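PDB 6W9O: OTU domain-containing protein wMelOTU from Wolbachia pipientis wMel, which is an OTU-family deubiquitinase, a bacterial effector that probably cleaves ubiquitin from modified proteins with a cysteine nucleophile. Local coordinates for residues 53-57 / 190-194; 60-65 / 195-201; 90-95 / 127-132; 140-146 / 180-186. All blocks are in the same frame, centred on the assembly; numbering follows the deposited sequence.

Contact 1 of 4, residues 53-57 / 190-194; sequences CFFDS and LHFEP
C53 SG accepts a hydrogen bond from the N-H of F192 at 3.4 Å (154°). The sulfur stands between the backbone N and the carbonyl carbon (chi1 64°), which directs it at the strand backbone, 3.6 Å from L190 O. Beside it the edge of F54 meets one face of the F192 ring, planes at 76° and centroids 5.5 Å apart; CB of F54 lies 3.8 Å from CD2 of F192. One turn on, S57 OG presses on the backbone at E193 and on CD of P194 (3.4 Å), while donating to C53 O at 2.7 Å. S57 N grips that carbonyl from the other face of its plane. Farther out, P126 and I184 pack on the two phenylalanines. D56 OD2 bonds I48 N, linking the helix to the preceding loop, and OD1 pairs with R59 within the helix. The H191 side chain is turned away from C53, its ring edge-to-face with W123, and makes no sulfur-imidazole bond; even so, a helix-start cysteine with a histidine near a strand start is consistent with the catalytic pair of OTU proteases.

Contact 2 of 4, residues 60-65 / 195-201; sequences QSLEQQ and LLDRNKS
Q64 reaches out from segment 60-65 of helix 53-66 to the end of the strand, where its OE1 accepts the backbone N-H of D197 at 2.8 Å in a nearly straight bond (166°). CG stands anti to the backbone N (chi1 -169°) and the chain runs on extended, which carries the amide over the turn at 198-201; NE2 comes within 3.0 Å of S201 OG. The aliphatic part is used as well, CG lying 3.5 Å from CB of K200. That lysine then stretches across the helix to Q65 with all its outer torsions extended, and NZ donates to OE1 of Q65 at 2.9 Å and to two waters, one of which also bonds Q65 O and the other Q65 NE2. L196 packs against Q60, S61 and Q64: CD2 sits 3.9 Å from CA of S61, and CD1 approaches OE1 of Q60, whose NE2 is held by Q46 O. The turn itself is braced by an Asx turn, N199 N to D197 OD2, and by S201 OG on D197 O. The K200 ammonium thus bonds Q65 OE1 and two waters directly, while the nearby D197 carboxylate probably adds a favourable charge.

Contact 3 of 4, residues 90-95 / 127-132; sequences WFTNAI and DVEGRI
W90 and R131 form a flat cation-pi stack between two helices that run nearly antiparallel, at 161°, while V128 acts as a knob in a hole made by W90, F91, A94 and I95. The indole and the guanidinium are almost exactly parallel, planes 3° apart, with R131 CZ 3.5 Å from the centroid of the five-membered ring. R131 is fully extended, so its chain lies along the indole and its CD sits over the six-membered ring in a CH-pi contact, also at 3.5 Å. The two side chains run past each other in opposite directions. On W90, CG lies between the backbone N and the carbonyl carbon (chi1 77°), placing the indole between the helices; CB of F91 covers its other face. NE of R131 is bound to N162 O, which, with the stack, probably limits the rotation of the guanidinium. At the indole rim, CH2 lies 3.5 Å from V128 O and 3.9 Å from CG1 of I132. F91, with CG anti to its own N, sends its ring toward V128 and I132, into a core shared with F82 and Y113. There F91 CE2 touches both V128 CG1 at 3.7 Å and I132 CD1 at 3.8 Å.

Contact 4 of 4, residues 140-146 / 180-186; sequences KLHVIEN and STVHIIN
H142 and H183 lie on one face of the sheet and cross obliquely, their rings meeting rim to rim with planes at 89°. CG of H142 is anti to the backbone N (chi1 170°) and CG of H183 is anti to its carbonyl carbon (chi1 -56°). These torsions let H142 ND1 and H183 ND1 meet at 2.8 Å in a hydrogen bond. H142 NE2 carries the chain of imidazoles on to H157 ND1, and Y176 lies nearly parallel to the H183 ring. The same face holds T181, whose CG2 rests 3.8 Å from CB of H142, and I144 against I185. The other face is aliphatic at L141, V143, V182 and I184, turning polar at E145 and N186, whose ND2 is held by H191 O. L141 CD1 touches CG2 of V182 at 3.9 Å and CD1 of I184 at 4.0 Å, while V143 and I184 point the same way. V182 and I184 in turn meet helix 53-66. The strands are parallel and in continuous register, with seven backbone bonds from K140 N to S180 O through N146 N to N186 O. One ND1 must give the proton and the other the lone pair, so the tautomers of H142 and H183 are probably coupled, and H157 would be drawn into the same network.

Contacts 1 and 2 are successive parts of one interface, helix 53-66 on strand 191-197, with centres 14 Å apart; P194 CG and Q60 OE1 meet at 3.7 Å. Contact 4 supplies the neighbouring strand of the same sheet. It is bonded to contact 1 through E193 O and I185 N (2.8 Å), and to contact 2 through S61 OG and H183 N (2.9 Å). The probable active site lies at contact 1, where N186 ND2 of contact 4 also holds H191 O. Contact 3 is about 17 Å between centres from contacts 1 and 4, reaching the first through F54 CZ and G130 CA at 3.6 Å, but it does not touch contact 2, about 26 Å away between centres.

Contact 1 of 4, residues 53-57 / 190-194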
loop_
_atom_site.group_PDB
_atom_site.type_symbol
_atom_site.label_atom_id
_atom_site.label_comp_id
_atom_site.label_asym_id
_atom_site.label_seq_id
_atom_site.Cartn_x
_atom_site.Cartn_y
_atom_site.Cartn_z
ATOM N N CYS A 53 8.612 -4.541 -1.447
ATOM C CA CYS A 53 8.307 -4.009 -0.110
ATOM C C CYS A 53 6.977 -3.280 -0.048
ATOM O O CYS A 53 6.374 -3.232 1.025
ATOM C CB CYS A 53 9.416 -3.061 0.360
ATOM S SG CYS A 53 9.617 -1.548 -0.632
ATOM N N PHE A 54 6.517 -2.636 -1.138
ATOM C CA PHE A 54 5.227 -1.957 -1.049
ATOM C C PHE A 54 4.137 -2.972 -0.829
ATOM O O PHE A 54 3.301 -2.820 0.084
ATOM C CB PHE A 54 4.919 -1.184 -2.366
ATOM C CG PHE A 54 3.522 -0.685 -2.399
ATOM C CD1 PHE A 54 3.142 0.417 -1.603
ATOM C CD2 PHE A 54 2.578 -1.375 -3.111
ATOM C CE1 PHE A 54 1.830 0.814 -1.530
ATOM C CE2 PHE A 54 1.242 -0.995 -3.062
ATOM C CZ PHE A 54 0.860 0.105 -2.245
ATOM N N PHE A 55 4.136 -4.013 -1.651
ATOM C CA PHE A 55 3.092 -5.041 -1.574
ATOM C C PHE A 55 3.157 -5.780 -0.254
ATOM O O PHE A 55 2.097 -6.095 0.353
ATOM C CB PHE A 55 3.278 -6.009 -2.749
ATOM C CG PHE A 55 3.167 -5.303 -4.089
ATOM C CD1 PHE A 55 1.945 -4.965 -4.624
ATOM C CD2 PHE A 55 4.333 -4.962 -4.771
ATOM C CE1 PHE A 55 1.853 -4.286 -5.814
ATOM C CE2 PHE A 55 4.237 -4.286 -5.977
ATOM C CZ PHE A 55 3.016 -3.960 -6.499
ATOM N N ASP A 56 4.366 -6.078 0.207
ATOM C CA ASP A 56 4.521 -6.798 1.481
ATOM C C ASP A 56 4.097 -5.923 2.659
ATOM O O ASP A 56 3.523 -6.446 3.646
ATOM C CB ASP A 56 5.971 -7.233 1.642
ATOM C CG ASP A 56 6.149 -8.262 2.755
ATOM O OD1 ASP A 56 5.420 -9.284 2.690
ATOM O OD2 ASP A 56 7.065 -8.118 3.617
ATOM N N SER A 57 4.379 -4.629 2.620
ATOM C CA SER A 57 3.934 -3.744 3.710
ATOM C C SER A 57 2.417 -3.637 3.726
ATOM O O SER A 57 1.772 -3.775 4.796
ATOM C CB SER A 57 4.532 -2.345 3.497
ATOM O OG SER A 57 5.944 -2.394 3.599
ATOM N N LEU A 190 10.774 4.887 -3.147
ATOM C CA LEU A 190 9.673 3.915 -3.054
ATOM C C LEU A 190 9.979 2.804 -2.050
ATOM O O LEU A 190 9.614 1.644 -2.267
ATOM C CB LEU A 190 9.339 3.319 -4.427
ATOM C CG LEU A 190 8.615 4.278 -5.401
ATOM C CD1 LEU A 190 8.314 3.587 -6.709
ATOM C CD2 LEU A 190 7.294 4.839 -4.791
ATOM N N HIS A 191 10.662 3.153 -0.955
ATOM C CA HIS A 191 10.971 2.197 0.116
ATOM C C HIS A 191 9.876 2.260 1.158
ATOM O O HIS A 191 9.588 3.347 1.681
ATOM C CB HIS A 191 12.298 2.598 0.752
ATOM C CG HIS A 191 13.439 2.419 -0.180
ATOM N ND1 HIS A 191 14.311 1.347 -0.102
ATOM C CD2 HIS A 191 13.877 3.194 -1.202
ATOM C CE1 HIS A 191 15.236 1.475 -1.049
ATOM N NE2 HIS A 191 14.963 2.557 -1.760
ATOM N N PHE A 192 9.288 1.101 1.485
ATOM C CA PHE A 192 8.174 1.066 2.430
ATOM C C PHE A 192 8.385 -0.022 3.465
ATOM O O PHE A 192 9.008 -1.052 3.206
ATOM C CB PHE A 192 6.871 0.740 1.678
ATOM C CG PHE A 192 6.507 1.804 0.677
ATOM C CD1 PHE A 192 5.885 2.963 1.101
ATOM C CD2 PHE A 192 6.827 1.634 -0.661
ATOM C CE1 PHE A 192 5.608 3.980 0.201
ATOM C CE2 PHE A 192 6.572 2.656 -1.605
ATOM C CZ PHE A 192 5.942 3.846 -1.167
ATOM N N GLU A 193 7.800 0.206 4.646
ATOM C CA GLU A 193 7.669 -0.797 5.707
ATOM C C GLU A 193 6.256 -0.706 6.226
ATOM O O GLU A 193 5.607 0.339 6.127
ATOM C CB GLU A 193 8.613 -0.474 6.870
ATOM C CG GLU A 193 10.123 -0.712 6.601
ATOM C CD GLU A 193 11.000 0.352 7.299
ATOM O OE1 GLU A 193 10.769 1.557 7.069
ATOM O OE2 GLU A 193 11.890 0.005 8.081
ATOM N N PRO A 194 5.711 -1.787 6.799
ATOM C CA PRO A 194 4.372 -1.728 7.386
ATOM C C PRO A 194 4.458 -0.990 8.726
ATOM O O PRO A 194 5.424 -1.097 9.480
ATOM C CB PRO A 194 4.019 -3.220 7.609
ATOM C CG PRO A 194 5.336 -3.859 7.893
ATOM C CD PRO A 194 6.339 -3.126 6.926
#

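Contact 2 of 4, residues 60-65 / 195-201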
loop_
_atom_site.group_PDB
_atom_site.type_symbol
_atom_site.label_atom_id
_atom_site.label_comp_id
_atom_site.label_asym_id
_atom_site.label_seq_id
_atom_site.Cartn_x
_atom_site.Cartn_y
_atom_site.Cartn_z
ATOM N N GLN A 60 0.884 -6.892 5.134
ATOM C CA GLN A 60 0.967 -7.128 6.573
ATOM C C GLN A 60 -0.037 -6.273 7.307
ATOM O O GLN A 60 -0.660 -6.739 8.284
ATOM C CB GLN A 60 2.379 -6.857 7.076
ATOM C CG GLN A 60 3.396 -7.944 6.619
ATOM C CD GLN A 60 4.747 -7.630 7.180
ATOM O OE1 GLN A 60 4.911 -7.526 8.399
ATOM N NE2 GLN A 60 5.745 -7.426 6.301
ATOM N N SER A 61 -0.191 -5.011 6.910
ATOM C CA SER A 61 -1.147 -4.162 7.626
ATOM C C SER A 61 -2.570 -4.616 7.331
ATOM O O SER A 61 -3.422 -4.675 8.247
ATOM C CB SER A 61 -0.892 -2.693 7.215
ATOM O OG SER A 61 -1.931 -1.850 7.737
ATOM N N LEU A 62 -2.841 -5.040 6.082
ATOM C CA LEU A 62 -4.168 -5.572 5.744
ATOM C C LEU A 62 -4.512 -6.765 6.611
ATOM O O LEU A 62 -5.636 -6.874 7.133
ATOM C CB LEU A 62 -4.212 -5.968 4.261
ATOM C CG LEU A 62 -5.571 -6.489 3.759
ATOM C CD1 LEU A 62 -6.563 -5.338 3.701
ATOM C CD2 LEU A 62 -5.396 -7.190 2.404
ATOM N N GLU A 63 -3.565 -7.691 6.789
ATOM C CA GLU A 63 -3.886 -8.890 7.550
ATOM C C GLU A 63 -4.165 -8.517 9.005
ATOM O O GLU A 63 -5.106 -9.035 9.634
ATOM C CB GLU A 63 -2.738 -9.905 7.473
ATOM C CG GLU A 63 -3.131 -11.162 8.298
ATOM C CD GLU A 63 -2.120 -12.292 8.273
ATOM O OE1 GLU A 63 -1.147 -12.222 7.447
ATOM O OE2 GLU A 63 -2.284 -13.264 9.009
ATOM N N GLN A 64 -3.351 -7.627 9.568
ATOM C CA GLN A 64 -3.556 -7.323 10.978
ATOM C C GLN A 64 -4.863 -6.576 11.195
ATOM O O GLN A 64 -5.566 -6.807 12.192
ATOM C CB GLN A 64 -2.367 -6.473 11.447
ATOM C CG GLN A 64 -2.342 -6.316 12.924
ATOM C CD GLN A 64 -1.018 -5.692 13.384
ATOM O OE1 GLN A 64 -0.934 -4.516 13.408
ATOM N NE2 GLN A 64 -0.048 -6.501 13.778
ATOM N N GLN A 65 -5.201 -5.649 10.301
ATOM C CA GLN A 65 -6.378 -4.790 10.457
ATOM C C GLN A 65 -7.657 -5.548 10.162
ATOM O O GLN A 65 -8.660 -5.384 10.883
ATOM C CB GLN A 65 -6.302 -3.598 9.475
ATOM C CG GLN A 65 -5.213 -2.585 9.836
ATOM C CD GLN A 65 -5.537 -1.881 11.152
ATOM O OE1 GLN A 65 -5.282 -2.424 12.234
ATOM N NE2 GLN A 65 -6.159 -0.709 11.086
ATOM N N LEU A 195 3.371 -0.236 9.060
ATOM C CA LEU A 195 3.237 0.335 10.404
ATOM C C LEU A 195 2.190 -0.506 11.124
ATOM O O LEU A 195 1.034 -0.509 10.714
ATOM C CB LEU A 195 2.798 1.790 10.309
ATOM C CG LEU A 195 2.722 2.461 11.679
ATOM C CD1 LEU A 195 4.153 2.828 12.104
ATOM C CD2 LEU A 195 1.850 3.723 11.646
ATOM N N LEU A 196 2.624 -1.253 12.148
ATOM C CA LEU A 196 1.749 -2.258 12.768
ATOM C C LEU A 196 1.415 -1.830 14.180
ATOM O O LEU A 196 2.015 -0.926 14.743
ATOM C CB LEU A 196 2.446 -3.621 12.737
ATOM C CG LEU A 196 2.790 -4.132 11.316
ATOM C CD1 LEU A 196 3.697 -5.361 11.299
ATOM C CD2 LEU A 196 1.499 -4.405 10.535
ATOM N N ASP A 197 0.441 -2.520 14.787
ATOM C CA ASP A 197 -0.111 -2.141 16.095
ATOM C C ASP A 197 0.222 -3.240 17.082
ATOM O O ASP A 197 -0.182 -4.401 16.883
ATOM C CB ASP A 197 -1.622 -2.001 15.914
ATOM C CG ASP A 197 -2.345 -1.528 17.139
ATOM O OD1 ASP A 197 -3.523 -1.166 16.946
ATOM O OD2 ASP A 197 -1.796 -1.512 18.258
ATOM N N ARG A 198 0.934 -2.897 18.164
ATOM C CA ARG A 198 1.259 -3.918 19.161
ATOM C C ARG A 198 0.000 -4.598 19.711
ATOM O O ARG A 198 0.038 -5.781 20.113
ATOM C CB ARG A 198 2.041 -3.325 20.344
ATOM C CG ARG A 198 3.353 -2.636 19.950
ATOM C CD ARG A 198 4.066 -2.102 21.213
ATOM N NE ARG A 198 5.498 -2.012 20.939
ATOM C CZ ARG A 198 6.057 -0.949 20.373
ATOM N NH1 ARG A 198 5.299 0.090 20.035
ATOM N NH2 ARG A 198 7.368 -0.928 20.129
ATOM N N ASN A 199 -1.097 -3.849 19.817
ATOM C CA ASN A 199 -2.306 -4.389 20.407
ATOM C C ASN A 199 -2.872 -5.516 19.568
ATOM O O ASN A 199 -3.632 -6.326 20.120
ATOM C CB ASN A 199 -3.370 -3.269 20.506
ATOM C CG ASN A 199 -3.050 -2.239 21.570
ATOM O OD1 ASN A 199 -2.432 -2.558 22.572
ATOM N ND2 ASN A 199 -3.505 -0.986 21.370
ATOM N N LYS A 200 -2.544 -5.584 18.290
ATOM C CA LYS A 200 -3.090 -6.557 17.347
ATOM C C LYS A 200 -2.059 -7.596 16.943
ATOM O O LYS A 200 -2.280 -8.344 15.974
ATOM C CB LYS A 200 -3.641 -5.832 16.107
ATOM C CG LYS A 200 -4.704 -4.822 16.527
ATOM C CD LYS A 200 -5.346 -4.177 15.264
ATOM C CE LYS A 200 -6.335 -3.115 15.711
ATOM N NZ LYS A 200 -7.044 -2.504 14.540
ATOM N N SER A 201 -0.890 -7.574 17.586
ATOM C CA SER A 201 0.224 -8.462 17.258
ATOM C C SER A 201 0.372 -9.532 18.322
ATOM O O SER A 201 0.175 -9.270 19.506
ATOM C CB SER A 201 1.554 -7.715 17.227
ATOM O OG SER A 201 1.486 -6.584 16.381
HETATM O O HOH W 1 -1.511 -1.432 10.411
HETATM O O HOH W 2 -6.669 0.528 13.632
HETATM O O HOH W 3 -8.839 -4.115 13.286
HETATM O O HOH W 4 -4.398 -0.689 14.519
#

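Contact 3 of 4, residues 90-95 / 127-132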
loop_
_atom_site.group_PDB
_atom_site.type_symbol
_atom_site.label_atom_id
_atom_site.label_comp_id
_atom_site.label_asym_id
_atom_site.label_seq_id
_atom_site.Cartn_x
_atom_site.Cartn_y
_atom_site.Cartn_z
ATOM N N TRP A 90 -8.160 7.203 -15.078
ATOM C CA TRP A 90 -7.103 7.632 -14.153
ATOM C C TRP A 90 -5.861 6.773 -14.333
ATOM O O TRP A 90 -4.718 7.264 -14.289
ATOM C CB TRP A 90 -7.567 7.631 -12.686
ATOM C CG TRP A 90 -7.637 6.288 -12.013
ATOM C CD1 TRP A 90 -8.776 5.536 -11.800
ATOM C CD2 TRP A 90 -6.560 5.565 -11.437
ATOM N NE1 TRP A 90 -8.444 4.378 -11.182
ATOM C CE2 TRP A 90 -7.086 4.353 -10.937
ATOM C CE3 TRP A 90 -5.178 5.790 -11.351
ATOM C CZ2 TRP A 90 -6.284 3.385 -10.292
ATOM C CZ3 TRP A 90 -4.373 4.833 -10.743
ATOM C CH2 TRP A 90 -4.924 3.637 -10.192
ATOM N N PHE A 91 -6.058 5.485 -14.579
ATOM C CA PHE A 91 -4.957 4.542 -14.578
ATOM C C PHE A 91 -4.154 4.686 -15.840
ATOM O O PHE A 91 -2.923 4.804 -15.772
ATOM C CB PHE A 91 -5.522 3.105 -14.443
ATOM C CG PHE A 91 -4.479 2.044 -14.628
ATOM C CD1 PHE A 91 -4.339 1.364 -15.834
ATOM C CD2 PHE A 91 -3.624 1.791 -13.585
ATOM C CE1 PHE A 91 -3.327 0.381 -15.975
ATOM C CE2 PHE A 91 -2.605 0.795 -13.697
ATOM C CZ PHE A 91 -2.471 0.124 -14.883
ATOM N N THR A 92 -4.815 4.667 -16.993
ATOM C CA THR A 92 -4.071 4.850 -18.234
ATOM C C THR A 92 -3.418 6.221 -18.268
ATOM O O THR A 92 -2.295 6.356 -18.778
ATOM C CB THR A 92 -4.985 4.601 -19.432
ATOM O OG1 THR A 92 -6.195 5.387 -19.338
ATOM C CG2 THR A 92 -5.391 3.147 -19.485
ATOM N N ASN A 93 -4.070 7.234 -17.686
ATOM C CA ASN A 93 -3.466 8.573 -17.630
ATOM C C ASN A 93 -2.190 8.549 -16.783
ATOM O O ASN A 93 -1.238 9.289 -17.048
ATOM C CB ASN A 93 -4.425 9.585 -16.984
ATOM C CG ASN A 93 -5.625 9.990 -17.881
ATOM O OD1 ASN A 93 -5.664 9.721 -19.071
ATOM N ND2 ASN A 93 -6.616 10.635 -17.266
ATOM N N ALA A 94 -2.158 7.739 -15.745
ATOM C CA ALA A 94 -1.057 7.805 -14.786
ATOM C C ALA A 94 0.169 7.114 -15.338
ATOM O O ALA A 94 1.302 7.501 -15.012
ATOM C CB ALA A 94 -1.430 7.083 -13.476
ATOM N N ILE A 95 -0.025 6.063 -16.135
ATOM C CA ILE A 95 1.124 5.270 -16.537
ATOM C C ILE A 95 1.585 5.591 -17.949
ATOM O O ILE A 95 2.620 5.056 -18.370
ATOM C CB ILE A 95 0.897 3.754 -16.398
ATOM C CG1 ILE A 95 -0.193 3.302 -17.384
ATOM C CG2 ILE A 95 0.627 3.357 -14.914
ATOM C CD1 ILE A 95 -0.268 1.799 -17.551
ATOM N N ASP A 127 0.399 5.568 -5.299
ATOM C CA ASP A 127 -0.541 6.335 -6.082
ATOM C C ASP A 127 -1.186 5.501 -7.177
ATOM O O ASP A 127 -2.215 5.918 -7.729
ATOM C CB ASP A 127 0.142 7.496 -6.772
ATOM C CG ASP A 127 0.653 8.551 -5.813
ATOM O OD1 ASP A 127 0.026 8.812 -4.765
ATOM O OD2 ASP A 127 1.716 9.154 -6.153
ATOM N N VAL A 128 -0.558 4.384 -7.567
ATOM C CA VAL A 128 -1.123 3.582 -8.654
ATOM C C VAL A 128 -1.566 2.233 -8.090
ATOM O O VAL A 128 -2.783 1.951 -7.971
ATOM C CB VAL A 128 -0.135 3.397 -9.824
ATOM C CG1 VAL A 128 -0.834 2.586 -10.931
ATOM C CG2 VAL A 128 0.312 4.780 -10.370
ATOM N N GLU A 129 -0.611 1.392 -7.723
ATOM C CA GLU A 129 -0.990 0.105 -7.146
ATOM C C GLU A 129 -1.732 0.288 -5.850
ATOM O O GLU A 129 -2.660 -0.487 -5.567
ATOM C CB GLU A 129 0.261 -0.735 -6.931
ATOM C CG GLU A 129 0.879 -1.230 -8.288
ATOM C CD GLU A 129 1.594 -0.153 -9.050
ATOM O OE1 GLU A 129 2.370 0.600 -8.431
ATOM O OE2 GLU A 129 1.357 -0.075 -10.265
ATOM N N GLY A 130 -1.375 1.287 -5.033
ATOM C CA GLY A 130 -2.138 1.484 -3.780
ATOM C C GLY A 130 -3.601 1.803 -4.048
ATOM O O GLY A 130 -4.505 1.246 -3.411
ATOM N N ARG A 131 -3.878 2.644 -5.036
ATOM C CA ARG A 131 -5.253 2.990 -5.380
ATOM C C ARG A 131 -6.021 1.763 -5.885
ATOM O O ARG A 131 -7.194 1.541 -5.503
ATOM C CB ARG A 131 -5.241 4.115 -6.417
ATOM C CG ARG A 131 -6.643 4.512 -6.835
ATOM C CD ARG A 131 -6.591 5.861 -7.638
ATOM N NE ARG A 131 -7.936 6.217 -8.065
ATOM C CZ ARG A 131 -8.214 7.329 -8.755
ATOM N NH1 ARG A 131 -7.239 8.164 -9.058
ATOM N NH2 ARG A 131 -9.455 7.579 -9.115
ATOM N N ILE A 132 -5.364 0.926 -6.694
ATOM C CA ILE A 132 -6.001 -0.301 -7.186
ATOM C C ILE A 132 -6.340 -1.223 -6.018
ATOM O O ILE A 132 -7.441 -1.792 -5.957
ATOM C CB ILE A 132 -5.074 -1.031 -8.184
ATOM C CG1 ILE A 132 -4.909 -0.217 -9.468
ATOM C CG2 ILE A 132 -5.628 -2.488 -8.427
ATOM C CD1 ILE A 132 -3.712 -0.716 -10.347
#

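Contact 4 of 4, residues 140-146 / 180-186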
loop_
_atom_site.group_PDB
_atom_site.type_symbol
_atom_site.label_atom_id
_atom_site.label_comp_id
_atom_site.label_asym_id
_atom_site.label_seq_id
_atom_site.Cartn_x
_atom_site.Cartn_y
_atom_site.Cartn_z
ATOM N N LYS A 140 -8.692 2.143 3.062
ATOM C CA LYS A 140 -7.959 3.403 2.802
ATOM C C LYS A 140 -6.517 3.127 3.161
ATOM O O LYS A 140 -6.248 2.410 4.119
ATOM C CB LYS A 140 -8.458 4.520 3.715
ATOM C CG LYS A 140 -9.878 4.916 3.444
ATOM C CD LYS A 140 -10.519 5.495 4.706
ATOM C CE LYS A 140 -11.144 4.329 5.499
ATOM N NZ LYS A 140 -12.077 4.734 6.606
ATOM N N LEU A 141 -5.568 3.687 2.395
ATOM C CA LEU A 141 -4.151 3.450 2.642
ATOM C C LEU A 141 -3.538 4.744 3.189
ATOM O O LEU A 141 -3.539 5.791 2.502
ATOM C CB LEU A 141 -3.482 3.102 1.319
ATOM C CG LEU A 141 -1.967 3.107 1.363
ATOM C CD1 LEU A 141 -1.386 2.118 2.368
ATOM C CD2 LEU A 141 -1.431 2.727 -0.060
ATOM N N HIS A 142 -2.994 4.695 4.399
ATOM C CA HIS A 142 -2.303 5.811 5.030
ATOM C C HIS A 142 -0.809 5.594 4.855
ATOM O O HIS A 142 -0.276 4.519 5.189
ATOM C CB HIS A 142 -2.637 5.762 6.529
ATOM C CG HIS A 142 -1.830 6.696 7.379
ATOM N ND1 HIS A 142 -1.384 6.304 8.628
ATOM C CD2 HIS A 142 -1.330 7.945 7.155
ATOM C CE1 HIS A 142 -0.711 7.314 9.172
ATOM N NE2 HIS A 142 -0.641 8.307 8.283
ATOM N N VAL A 143 -0.133 6.578 4.241
ATOM C CA VAL A 143 1.316 6.538 4.058
ATOM C C VAL A 143 1.900 7.651 4.902
ATOM O O VAL A 143 1.482 8.813 4.769
ATOM C CB VAL A 143 1.698 6.719 2.580
ATOM C CG1 VAL A 143 3.221 6.536 2.464
ATOM C CG2 VAL A 143 0.957 5.727 1.673
ATOM N N ILE A 144 2.864 7.322 5.756
ATOM C CA ILE A 144 3.642 8.350 6.451
ATOM C C ILE A 144 4.896 8.574 5.614
ATOM O O ILE A 144 5.677 7.628 5.442
ATOM C CB ILE A 144 4.032 7.876 7.852
ATOM C CG1 ILE A 144 2.777 7.583 8.694
ATOM C CG2 ILE A 144 4.809 8.986 8.542
ATOM C CD1 ILE A 144 3.092 7.144 10.189
ATOM N N GLU A 145 5.049 9.776 5.052
ATOM C CA GLU A 145 6.190 10.084 4.184
ATOM C C GLU A 145 7.137 10.966 4.952
ATOM O O GLU A 145 6.733 12.005 5.474
ATOM C CB GLU A 145 5.714 10.888 2.978
ATOM C CG GLU A 145 4.822 10.170 2.041
ATOM C CD GLU A 145 4.674 10.893 0.692
ATOM O OE1 GLU A 145 5.471 11.811 0.407
ATOM O OE2 GLU A 145 3.773 10.500 -0.094
ATOM N N ASN A 146 8.406 10.614 4.969
ATOM C CA ASN A 146 9.393 11.571 5.451
ATOM C C ASN A 146 9.745 12.563 4.351
ATOM O O ASN A 146 9.730 12.225 3.164
ATOM C CB ASN A 146 10.608 10.839 6.003
ATOM C CG ASN A 146 10.273 10.139 7.293
ATOM O OD1 ASN A 146 9.794 8.998 7.295
ATOM N ND2 ASN A 146 10.449 10.845 8.403
ATOM N N SER A 180 -10.589 -0.191 8.730
ATOM C CA SER A 180 -10.535 -0.141 7.277
ATOM C C SER A 180 -9.449 0.790 6.761
ATOM O O SER A 180 -9.423 1.060 5.565
ATOM C CB SER A 180 -11.870 0.292 6.714
ATOM O OG SER A 180 -12.863 -0.693 7.000
ATOM N N THR A 181 -8.561 1.280 7.625
ATOM C CA THR A 181 -7.372 2.005 7.142
ATOM C C THR A 181 -6.179 1.082 7.353
ATOM O O THR A 181 -5.985 0.567 8.463
ATOM C CB THR A 181 -7.167 3.278 7.962
ATOM O OG1 THR A 181 -8.244 4.195 7.714
ATOM C CG2 THR A 181 -5.868 4.010 7.561
ATOM N N VAL A 182 -5.343 0.905 6.307
ATOM C CA VAL A 182 -4.079 0.208 6.445
ATOM C C VAL A 182 -2.972 1.263 6.456
ATOM O O VAL A 182 -3.159 2.410 6.011
ATOM C CB VAL A 182 -3.870 -0.837 5.338
ATOM C CG1 VAL A 182 -4.942 -1.966 5.485
ATOM C CG2 VAL A 182 -4.020 -0.218 4.005
ATOM N N HIS A 183 -1.810 0.914 7.028
ATOM C CA HIS A 183 -0.775 1.915 7.334
ATOM C C HIS A 183 0.596 1.431 6.912
ATOM O O HIS A 183 1.002 0.330 7.276
ATOM C CB HIS A 183 -0.696 2.175 8.868
ATOM C CG HIS A 183 -2.003 2.586 9.468
ATOM N ND1 HIS A 183 -2.377 3.908 9.603
ATOM C CD2 HIS A 183 -2.991 1.839 10.028
ATOM C CE1 HIS A 183 -3.578 3.951 10.184
ATOM N NE2 HIS A 183 -3.958 2.710 10.464
ATOM N N ILE A 184 1.330 2.301 6.192
ATOM C CA ILE A 184 2.707 1.987 5.825
ATOM C C ILE A 184 3.535 3.242 5.980
ATOM O O ILE A 184 3.013 4.363 6.021
ATOM C CB ILE A 184 2.838 1.402 4.396
ATOM C CG1 ILE A 184 2.522 2.506 3.374
ATOM C CG2 ILE A 184 1.921 0.178 4.209
ATOM C CD1 ILE A 184 2.611 1.961 1.924
ATOM N N ILE A 185 4.832 3.046 6.114
ATOM C CA ILE A 185 5.752 4.176 6.299
ATOM C C ILE A 185 6.762 4.191 5.165
ATOM O O ILE A 185 7.221 3.134 4.717
ATOM C CB ILE A 185 6.372 4.178 7.711
ATOM C CG1 ILE A 185 7.260 5.407 7.970
ATOM C CG2 ILE A 185 7.088 2.897 8.019
ATOM C CD1 ILE A 185 7.345 5.721 9.539
ATOM N N ASN A 186 7.018 5.384 4.642
ATOM C CA ASN A 186 7.855 5.598 3.435
ATOM C C ASN A 186 9.066 6.429 3.847
ATOM O O ASN A 186 8.986 7.659 3.955
ATOM C CB ASN A 186 6.973 6.317 2.415
ATOM C CG ASN A 186 7.676 6.682 1.110
ATOM O OD1 ASN A 186 7.305 7.682 0.474
ATOM N ND2 ASN A 186 8.685 5.916 0.717
HETATM O O HOH W 5 4.639 7.409 -0.884
HETATM O O HOH W 6 9.498 9.755 1.890
#